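Local coordinates for tail fiber protein (Acinetobacter phage AM24, PDB 5W5P) that probably recognises and degrades the capsular polysaccharide of its Acinetobacter baumannii host, acting as the trimeric tailspike of the phage, at residues A[191-196]-A[247-251]; A[203-207]-A[232-236]; A[266-270]-A[290-294]; A[511-515]-A[544-548]. One frame throughout, in Å; residues are numbered along the deposited sequence.

Following the chain from its N terminus, interaction 1 opens at 191-196, in the loop before strand 199-204, and closes at 247-251, beyond strand 241-244. Interaction 2 (203-207 with 232-236) is nested inside this loop and joins the corners of two successive coils of the parallel beta-helix. Interaction 3 (266-270 with 290-294) follows in series and joins the next pair of coils at a different corner. It touches interaction 2 through neighbouring strands 235-237 and 266-268, where Ala268 N lies 2.9 Å from Tyr236 O. Interaction 4 (511-515 with 544-548) closes a hairpin in the C-terminal beta domain, its centre about 67 Å from that of interaction 3.

Interaction 1: residues A[191-196]-A[247-251]; sequences ETSTDD and QPRRN
A salt-bridge network joins two surface loops that protrude between strands of the parallel beta-helix. Residues 191-196 and 247-251 lack regular secondary structure and run in the same direction, with CA atoms 6.4 Å apart at Thr192 and Gln247 and 4.2 Å at Thr194 and Arg249. Ser193 OG accepts from Asp195 N (2.9 Å), forming an ST turn that presents Thr194 O to Arg250 N in a weak hydrogen bond of 3.4 Å. Gln247, folded m,m, brings OE1 to 3.5 Å from Thr192 CA. Asp196 faces two arginines: OD2 forms a salt bridge with Arg250 NE, a weak hydrogen bond at 3.4 Å, and OD1 makes a long bridge to Arg249 NE (3.7 Å) and also bonds to Tyr227 OH. Buried Arg249 (p,t,t) suits its place through its several donors, which reach Gln247 O (NH1, 2.9 Å), Asp224, Tyr227 OH and Tyr256 O. Arg250 (58/-129), with positive phi, turns the chain past the contact. Thus an ST turn and a salt-bridge network link loops of the beta-helix.

Interaction 2: residues A[203-207]-A[232-236]; sequences EIGRG and KGGRY
The two segments are corners of successive coils in the parallel beta-helix, leaving strands 199-204 and 229-232 and heading 73° apart end to end. Extended Ile204 (-140/134) gives its O to Lys232 N (3.3 Å). Beyond it the backbones cross, CA to CA 4.3 Å at Gly205 and Gly234 and 4.6 Å at Arg206 and Gly233. Glycine suits both corners: at Gly205 (119/-21) a CB would jam against the preceding carbonyl O and be tight against Lys232 O; at Gly233 (78/9) positive phi favours glycine and a CB would clash with Arg206 NH1 as placed.

Arg206 adopts t,p,p, which curls the side chain back so that one guanidinium face covers Lys232 O and Gly233 CA, with NH1 3.7 Å from Gly233 CA and NH2 3.6 Å from Lys232 CB. Lys232, m,t,p,t, brings NZ to 4.1 Å from Arg206 NH2 despite their like charge; Glu203 OE2 (2.6 Å) shares a water weakly bonded to NZ (3.2 Å). Tyr236 (chi1 m) reaches with its ring to bring OH to 4.3 Å from Gly205 CA, and a second water joins its OH (2.5 Å) to Ile204 O (3.0 Å). A third links Gly207 N (3.1 Å) and Gly233 O (2.4 Å).

One direct hydrogen bond is thus supplemented by close glycine backbone packing and water bridges, and the Lys232 charge is met by Glu264 of the third subunit.

Interaction 3: residues A[266-270]-A[290-294]; sequences HLALC and ESCYG
Sulfur and aliphatic carbon form the apolar centre: Cys292 SG lies 3.8 Å from Leu267 CB and 4.0 Å from Cys270 CB. Both cysteines take chi1 m, and their SG atoms lie 4.4 Å apart, too far for a disulfide; this small, apolar thiol fits the tight interior beside Tyr236 and Trp316. Further out, Leu269 CD2 packs 3.7 Å from Ser291 CB and 4.0 Å from Tyr293 CZ. This is the packing of successive coils in a parallel beta-helix: Ala268 bridges Glu290 in parallel (CA-CA 4.7 Å), and the next residues, Leu269 (60/28) and Ser291 (60/40), both take left-handed helical angles, so both segments turn the corner alike. Backbone hydrogen bonds follow the bend, Glu290 N to Leu267 O (2.8 Å), Leu269 N to Glu290 O (3.1 Å) and, past the corner, Tyr293 N to Cys270 O (2.8 Å). At the polar edge, Glu290 (m,m) directs OE2 to Asn228 of the second subunit, while His266 NE2 bonds to Glu203 of that chain.

Interaction 4: residues A[511-515]-A[544-548]; sequences GAAVA and FTQLE
Small residues on one strand make room for large ones on the other. Strand 511-515 and strand 544-546 run antiparallel, their axes 4.9 Å apart and their directions 169° from each other, with extended backbones throughout. On one face Ala513 leaves a hollow: its CB sits 3.5 Å from Gln546 CB and 4.1 Å from Phe544 CE1. Its single methyl leaves space in which the ring of Phe544, chi1 t, lies along the partner strand, and Ala515 CB meets the ring edge at CD1 (4.4 Å). The same two alanines pack on Met500 of the next strand, and on this face Gln546 NE2 hydrogen-bonds Phe564 O.

These strands form a beta hairpin at the end of a five-stranded antiparallel sheet in the C-terminal domain, 535-546 being outermost within the chain. Ala513 with Gln546 (CA-CA 4.0 Å) and Ala515 with Phe544 (4.6 Å) are non-hydrogen-bonded pairs. Between them Val514 and Thr545 form the hydrogen-bonded pair, N to O 3.0 Å from Val514 N to Thr545 O and 3.2 Å from Thr545 N to Val514 O; Leu547 N adds 3.1 Å to Ala512 O.

On the opposite face, beta-branched Val514 (p) and Thr545 (t) suit extended backbone and interlock, CG1 of Val514 3.5 Å from CG2 of Thr545. Leu547 CD1 lies against Ala512 CB (4.4 Å). The second subunit packs here, Leu519 on Val514 and Val537 on Leu547.

Interaction 1: residues A[191-196]-A[247-251]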
# COMPACT_ATOMS: atom_id res chain seq x y z
N GLU A 191 4.18 32.26 19.79
CA GLU A 191 4.68 30.94 19.43
C GLU A 191 4.34 29.88 20.48
O GLU A 191 4.15 28.71 20.14
CB GLU A 191 6.19 31.01 19.20
CG GLU A 191 6.59 31.76 17.93
CD GLU A 191 6.79 33.26 18.13
OE1 GLU A 191 6.38 33.79 19.18
OE2 GLU A 191 7.36 33.90 17.23
N THR A 192 4.22 30.28 21.74
CA THR A 192 3.93 29.36 22.83
C THR A 192 2.44 29.31 23.18
O THR A 192 2.08 28.89 24.28
CB THR A 192 4.73 29.75 24.08
OG1 THR A 192 4.60 31.16 24.31
CG2 THR A 192 6.21 29.42 23.89
N SER A 193 1.57 29.70 22.25
CA SER A 193 0.15 29.77 22.55
C SER A 193 -0.46 28.38 22.61
O SER A 193 -0.11 27.49 21.83
CB SER A 193 -0.58 30.60 21.49
OG SER A 193 -1.99 30.47 21.62
N THR A 194 -1.40 28.19 23.54
CA THR A 194 -2.14 26.93 23.59
C THR A 194 -3.27 26.89 22.57
O THR A 194 -3.95 25.86 22.46
CB THR A 194 -2.69 26.68 25.00
OG1 THR A 194 -3.64 27.70 25.33
CG2 THR A 194 -1.56 26.68 26.01
N ASP A 195 -3.48 27.96 21.81
CA ASP A 195 -4.52 27.96 20.80
C ASP A 195 -4.02 27.32 19.51
O ASP A 195 -2.82 27.22 19.27
CB ASP A 195 -5.01 29.39 20.53
CG ASP A 195 -5.89 29.92 21.64
OD1 ASP A 195 -6.56 29.10 22.30
OD2 ASP A 195 -5.93 31.15 21.85
N ASP A 196 -4.97 26.86 18.70
CA ASP A 196 -4.66 26.16 17.45
C ASP A 196 -4.42 27.17 16.33
O ASP A 196 -5.19 27.30 15.38
CB ASP A 196 -5.76 25.18 17.10
CG ASP A 196 -5.24 23.94 16.39
OD1 ASP A 196 -4.00 23.81 16.28
OD2 ASP A 196 -6.06 23.10 15.95
N GLN A 247 4.73 22.06 21.15
CA GLN A 247 3.89 23.01 21.86
C GLN A 247 2.57 22.36 22.25
O GLN A 247 1.77 22.04 21.36
CB GLN A 247 3.65 24.26 21.02
CG GLN A 247 4.85 25.19 20.92
CD GLN A 247 5.33 25.68 22.27
OE1 GLN A 247 4.53 25.92 23.18
NE2 GLN A 247 6.64 25.84 22.41
N PRO A 248 2.29 22.16 23.53
CA PRO A 248 0.98 21.63 23.93
C PRO A 248 -0.14 22.59 23.55
O PRO A 248 -0.02 23.80 23.72
CB PRO A 248 1.10 21.48 25.45
CG PRO A 248 2.57 21.54 25.75
CD PRO A 248 3.16 22.42 24.70
N ARG A 249 -1.23 22.02 23.04
CA ARG A 249 -2.37 22.82 22.64
C ARG A 249 -3.58 21.91 22.51
O ARG A 249 -3.46 20.69 22.37
CB ARG A 249 -2.11 23.56 21.33
CG ARG A 249 -1.98 22.64 20.13
CD ARG A 249 -1.15 23.29 19.05
NE ARG A 249 -1.01 22.40 17.90
CZ ARG A 249 -0.03 21.52 17.75
NH1 ARG A 249 0.92 21.41 18.68
NH2 ARG A 249 0.01 20.76 16.66
N ARG A 250 -4.76 22.53 22.56
CA ARG A 250 -6.06 21.84 22.43
C ARG A 250 -6.14 20.78 23.53
O ARG A 250 -5.91 21.11 24.70
CB ARG A 250 -6.21 21.32 21.01
CG ARG A 250 -6.51 22.42 20.01
CD ARG A 250 -7.89 22.25 19.43
NE ARG A 250 -7.88 21.36 18.27
CZ ARG A 250 -8.63 20.26 18.17
NH1 ARG A 250 -9.44 19.92 19.16
NH2 ARG A 250 -8.56 19.51 17.08
N ASN A 251 -6.45 19.52 23.21
CA ASN A 251 -6.62 18.46 24.19
C ASN A 251 -5.32 17.73 24.50
O ASN A 251 -5.37 16.68 25.15
CB ASN A 251 -7.66 17.45 23.71
CG ASN A 251 -8.88 18.10 23.09
OD1 ASN A 251 -9.64 18.79 23.77
ND2 ASN A 251 -9.08 17.88 21.80

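Interaction 2: residues A[203-207]-A[232-236]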
# COMPACT_ATOMS: atom_id res chain seq x y z
N GLU A 203 2.19 22.33 -0.02
CA GLU A 203 3.13 21.46 -0.73
C GLU A 203 4.52 22.06 -0.59
O GLU A 203 4.73 23.23 -0.91
CB GLU A 203 2.75 21.32 -2.20
CG GLU A 203 1.26 21.14 -2.46
CD GLU A 203 0.82 19.69 -2.38
OE1 GLU A 203 -0.03 19.37 -1.52
OE2 GLU A 203 1.33 18.87 -3.16
N ILE A 204 5.48 21.26 -0.10
CA ILE A 204 6.81 21.79 0.17
C ILE A 204 7.85 20.76 -0.25
O ILE A 204 7.70 19.57 0.04
CB ILE A 204 6.98 22.16 1.65
CG1 ILE A 204 8.45 22.45 1.98
CG2 ILE A 204 6.44 21.05 2.56
CD1 ILE A 204 8.64 22.99 3.37
N GLY A 205 8.88 21.22 -0.96
CA GLY A 205 10.08 20.44 -1.20
C GLY A 205 10.40 20.16 -2.65
O GLY A 205 11.56 19.86 -2.97
N ARG A 206 9.42 20.24 -3.55
CA ARG A 206 9.67 19.98 -4.97
C ARG A 206 10.80 20.86 -5.49
O ARG A 206 10.71 22.09 -5.47
CB ARG A 206 8.39 20.22 -5.77
CG ARG A 206 8.46 19.74 -7.22
CD ARG A 206 8.49 18.23 -7.31
NE ARG A 206 7.31 17.62 -6.68
CZ ARG A 206 7.15 16.32 -6.48
NH1 ARG A 206 8.10 15.47 -6.87
NH2 ARG A 206 6.05 15.86 -5.90
N GLY A 207 11.89 20.22 -5.93
CA GLY A 207 13.01 20.94 -6.50
C GLY A 207 13.84 21.74 -5.52
O GLY A 207 14.50 22.70 -5.92
N LYS A 232 7.19 16.36 -0.50
CA LYS A 232 7.54 15.43 -1.56
C LYS A 232 8.59 16.05 -2.48
O LYS A 232 8.60 17.26 -2.72
CB LYS A 232 6.31 15.02 -2.39
CG LYS A 232 5.25 14.23 -1.60
CD LYS A 232 3.86 14.35 -2.23
CE LYS A 232 3.82 13.76 -3.64
NZ LYS A 232 2.60 14.18 -4.41
N GLY A 233 9.48 15.19 -2.99
CA GLY A 233 10.42 15.58 -4.02
C GLY A 233 11.63 16.37 -3.55
O GLY A 233 12.38 16.86 -4.40
N GLY A 234 11.84 16.50 -2.25
CA GLY A 234 12.95 17.29 -1.76
C GLY A 234 14.15 16.49 -1.30
O GLY A 234 14.03 15.30 -0.99
N ARG A 235 15.31 17.13 -1.27
CA ARG A 235 16.52 16.57 -0.70
C ARG A 235 16.75 17.21 0.67
O ARG A 235 16.62 18.43 0.82
CB ARG A 235 17.73 16.81 -1.60
CG ARG A 235 18.81 15.73 -1.52
CD ARG A 235 19.66 15.86 -0.27
NE ARG A 235 20.83 14.97 -0.30
CZ ARG A 235 20.78 13.65 -0.10
NH1 ARG A 235 19.63 13.05 0.17
NH2 ARG A 235 21.90 12.94 -0.16
N TYR A 236 17.08 16.38 1.66
CA TYR A 236 17.32 16.84 3.02
C TYR A 236 18.64 16.24 3.49
O TYR A 236 18.79 15.02 3.53
CB TYR A 236 16.19 16.44 3.96
CG TYR A 236 14.86 17.04 3.59
CD1 TYR A 236 14.07 16.47 2.60
CD2 TYR A 236 14.39 18.17 4.22
CE1 TYR A 236 12.85 17.01 2.26
CE2 TYR A 236 13.17 18.73 3.89
CZ TYR A 236 12.41 18.15 2.91
OH TYR A 236 11.20 18.71 2.57
O HOH W 1 0.51 16.59 -4.06
O HOH W 2 9.98 17.75 0.56
O HOH W 3 11.88 17.26 -6.75

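Interaction 3: residues A[266-270]-A[290-294]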
# COMPACT_ATOMS: atom_id res chain seq x y z
N HIS A 266 14.60 12.48 -0.64
CA HIS A 266 15.96 11.96 -0.52
C HIS A 266 16.53 12.47 0.80
O HIS A 266 17.00 13.60 0.89
CB HIS A 266 16.81 12.40 -1.72
CG HIS A 266 16.22 12.05 -3.05
ND1 HIS A 266 16.68 11.00 -3.82
CD2 HIS A 266 15.21 12.62 -3.75
CE1 HIS A 266 15.98 10.94 -4.94
NE2 HIS A 266 15.08 11.91 -4.92
N LEU A 267 16.48 11.63 1.83
CA LEU A 267 16.95 11.99 3.17
C LEU A 267 18.33 11.39 3.41
O LEU A 267 18.57 10.21 3.13
CB LEU A 267 15.99 11.50 4.25
CG LEU A 267 14.49 11.70 4.04
CD1 LEU A 267 13.72 11.27 5.27
CD2 LEU A 267 14.19 13.15 3.70
N ALA A 268 19.24 12.21 3.93
CA ALA A 268 20.58 11.73 4.22
C ALA A 268 21.11 12.46 5.45
O ALA A 268 21.04 13.69 5.52
CB ALA A 268 21.51 11.95 3.02
N LEU A 269 21.63 11.68 6.40
CA LEU A 269 22.31 12.21 7.58
C LEU A 269 21.41 13.11 8.41
O LEU A 269 21.89 14.01 9.11
CB LEU A 269 23.59 12.95 7.18
CG LEU A 269 24.61 12.06 6.47
CD1 LEU A 269 25.69 12.89 5.78
CD2 LEU A 269 25.22 11.09 7.46
N CYS A 270 20.10 12.88 8.36
CA CYS A 270 19.15 13.63 9.17
C CYS A 270 19.04 12.99 10.55
O CYS A 270 19.09 11.76 10.69
CB CYS A 270 17.78 13.68 8.49
SG CYS A 270 17.80 14.38 6.82
N GLU A 290 19.37 7.59 3.67
CA GLU A 290 20.73 7.07 3.71
C GLU A 290 21.45 7.66 4.91
O GLU A 290 21.63 8.88 5.00
CB GLU A 290 21.48 7.41 2.41
CG GLU A 290 20.74 6.99 1.14
CD GLU A 290 21.05 5.56 0.73
OE1 GLU A 290 21.57 4.78 1.57
OE2 GLU A 290 20.79 5.21 -0.44
N SER A 291 21.86 6.80 5.83
CA SER A 291 22.67 7.19 6.99
C SER A 291 21.94 8.23 7.85
O SER A 291 22.55 9.18 8.34
CB SER A 291 24.03 7.72 6.55
OG SER A 291 24.72 6.75 5.77
N CYS A 292 20.64 8.05 8.03
CA CYS A 292 19.86 8.89 8.93
C CYS A 292 19.92 8.32 10.35
O CYS A 292 19.79 7.11 10.55
CB CYS A 292 18.42 8.99 8.47
SG CYS A 292 18.20 9.99 6.98
N TYR A 293 20.10 9.20 11.33
CA TYR A 293 20.28 8.76 12.71
C TYR A 293 18.97 8.51 13.44
O TYR A 293 18.99 8.03 14.58
CB TYR A 293 21.13 9.80 13.45
CG TYR A 293 22.45 10.04 12.76
CD1 TYR A 293 23.44 9.06 12.76
CD2 TYR A 293 22.69 11.22 12.07
CE1 TYR A 293 24.64 9.26 12.11
CE2 TYR A 293 23.89 11.44 11.41
CZ TYR A 293 24.87 10.45 11.44
OH TYR A 293 26.07 10.65 10.79
N GLY A 294 17.83 8.81 12.81
CA GLY A 294 16.54 8.58 13.43
C GLY A 294 15.40 8.87 12.49
O GLY A 294 15.50 9.76 11.63

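Interaction 4: residues A[511-515]-A[544-548]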
# COMPACT_ATOMS: atom_id res chain seq x y z
N GLY A 511 -34.47 -34.27 16.61
CA GLY A 511 -33.33 -34.81 17.33
C GLY A 511 -32.04 -34.21 16.82
O GLY A 511 -32.00 -33.58 15.76
N ALA A 512 -30.98 -34.41 17.60
CA ALA A 512 -29.69 -33.86 17.24
C ALA A 512 -28.60 -34.67 17.93
O ALA A 512 -28.75 -35.05 19.09
CB ALA A 512 -29.58 -32.38 17.62
N ALA A 513 -27.51 -34.91 17.21
CA ALA A 513 -26.39 -35.66 17.73
C ALA A 513 -25.13 -35.23 16.98
O ALA A 513 -25.19 -34.49 16.00
CB ALA A 513 -26.61 -37.17 17.58
N VAL A 514 -23.99 -35.71 17.46
CA VAL A 514 -22.71 -35.43 16.81
C VAL A 514 -21.81 -36.64 17.01
O VAL A 514 -21.74 -37.21 18.11
CB VAL A 514 -22.06 -34.13 17.33
CG1 VAL A 514 -22.05 -34.11 18.85
CG2 VAL A 514 -20.65 -33.95 16.77
N ALA A 515 -21.14 -37.06 15.93
CA ALA A 515 -20.19 -38.15 15.96
C ALA A 515 -18.78 -37.63 15.72
O ALA A 515 -18.58 -36.73 14.89
CB ALA A 515 -20.53 -39.21 14.90
N PHE A 544 -19.19 -39.82 20.66
CA PHE A 544 -20.58 -39.70 20.27
C PHE A 544 -21.37 -39.11 21.43
O PHE A 544 -21.13 -39.47 22.58
CB PHE A 544 -21.17 -41.06 19.85
CG PHE A 544 -22.63 -40.99 19.48
CD1 PHE A 544 -23.01 -40.63 18.20
CD2 PHE A 544 -23.61 -41.29 20.41
CE1 PHE A 544 -24.34 -40.56 17.85
CE2 PHE A 544 -24.95 -41.23 20.07
CZ PHE A 544 -25.31 -40.86 18.79
N THR A 545 -22.28 -38.20 21.11
CA THR A 545 -23.22 -37.70 22.10
C THR A 545 -24.46 -37.22 21.38
O THR A 545 -24.40 -36.77 20.23
CB THR A 545 -22.62 -36.56 22.95
OG1 THR A 545 -23.64 -35.97 23.77
CG2 THR A 545 -22.01 -35.50 22.08
N GLN A 546 -25.60 -37.35 22.05
CA GLN A 546 -26.88 -36.94 21.49
C GLN A 546 -27.74 -36.36 22.59
O GLN A 546 -27.58 -36.68 23.77
CB GLN A 546 -27.61 -38.12 20.82
CG GLN A 546 -28.14 -39.17 21.79
CD GLN A 546 -28.57 -40.44 21.09
OE1 GLN A 546 -29.26 -40.40 20.07
NE2 GLN A 546 -28.16 -41.58 21.63
N LEU A 547 -28.66 -35.49 22.20
CA LEU A 547 -29.63 -34.94 23.14
C LEU A 547 -30.77 -35.93 23.31
O LEU A 547 -31.30 -36.46 22.32
CB LEU A 547 -30.14 -33.59 22.65
CG LEU A 547 -29.22 -32.42 23.01
CD1 LEU A 547 -29.28 -31.34 21.93
CD2 LEU A 547 -29.57 -31.87 24.38
N GLU A 548 -31.15 -36.20 24.55
CA GLU A 548 -32.22 -37.12 24.87
C GLU A 548 -33.49 -36.42 25.35
O GLU A 548 -34.48 -37.10 25.64
CB GLU A 548 -31.76 -38.13 25.92
CG GLU A 548 -30.52 -38.93 25.52
CD GLU A 548 -30.04 -39.87 26.62
OE1 GLU A 548 -28.83 -40.18 26.65
OE2 GLU A 548 -30.87 -40.30 27.45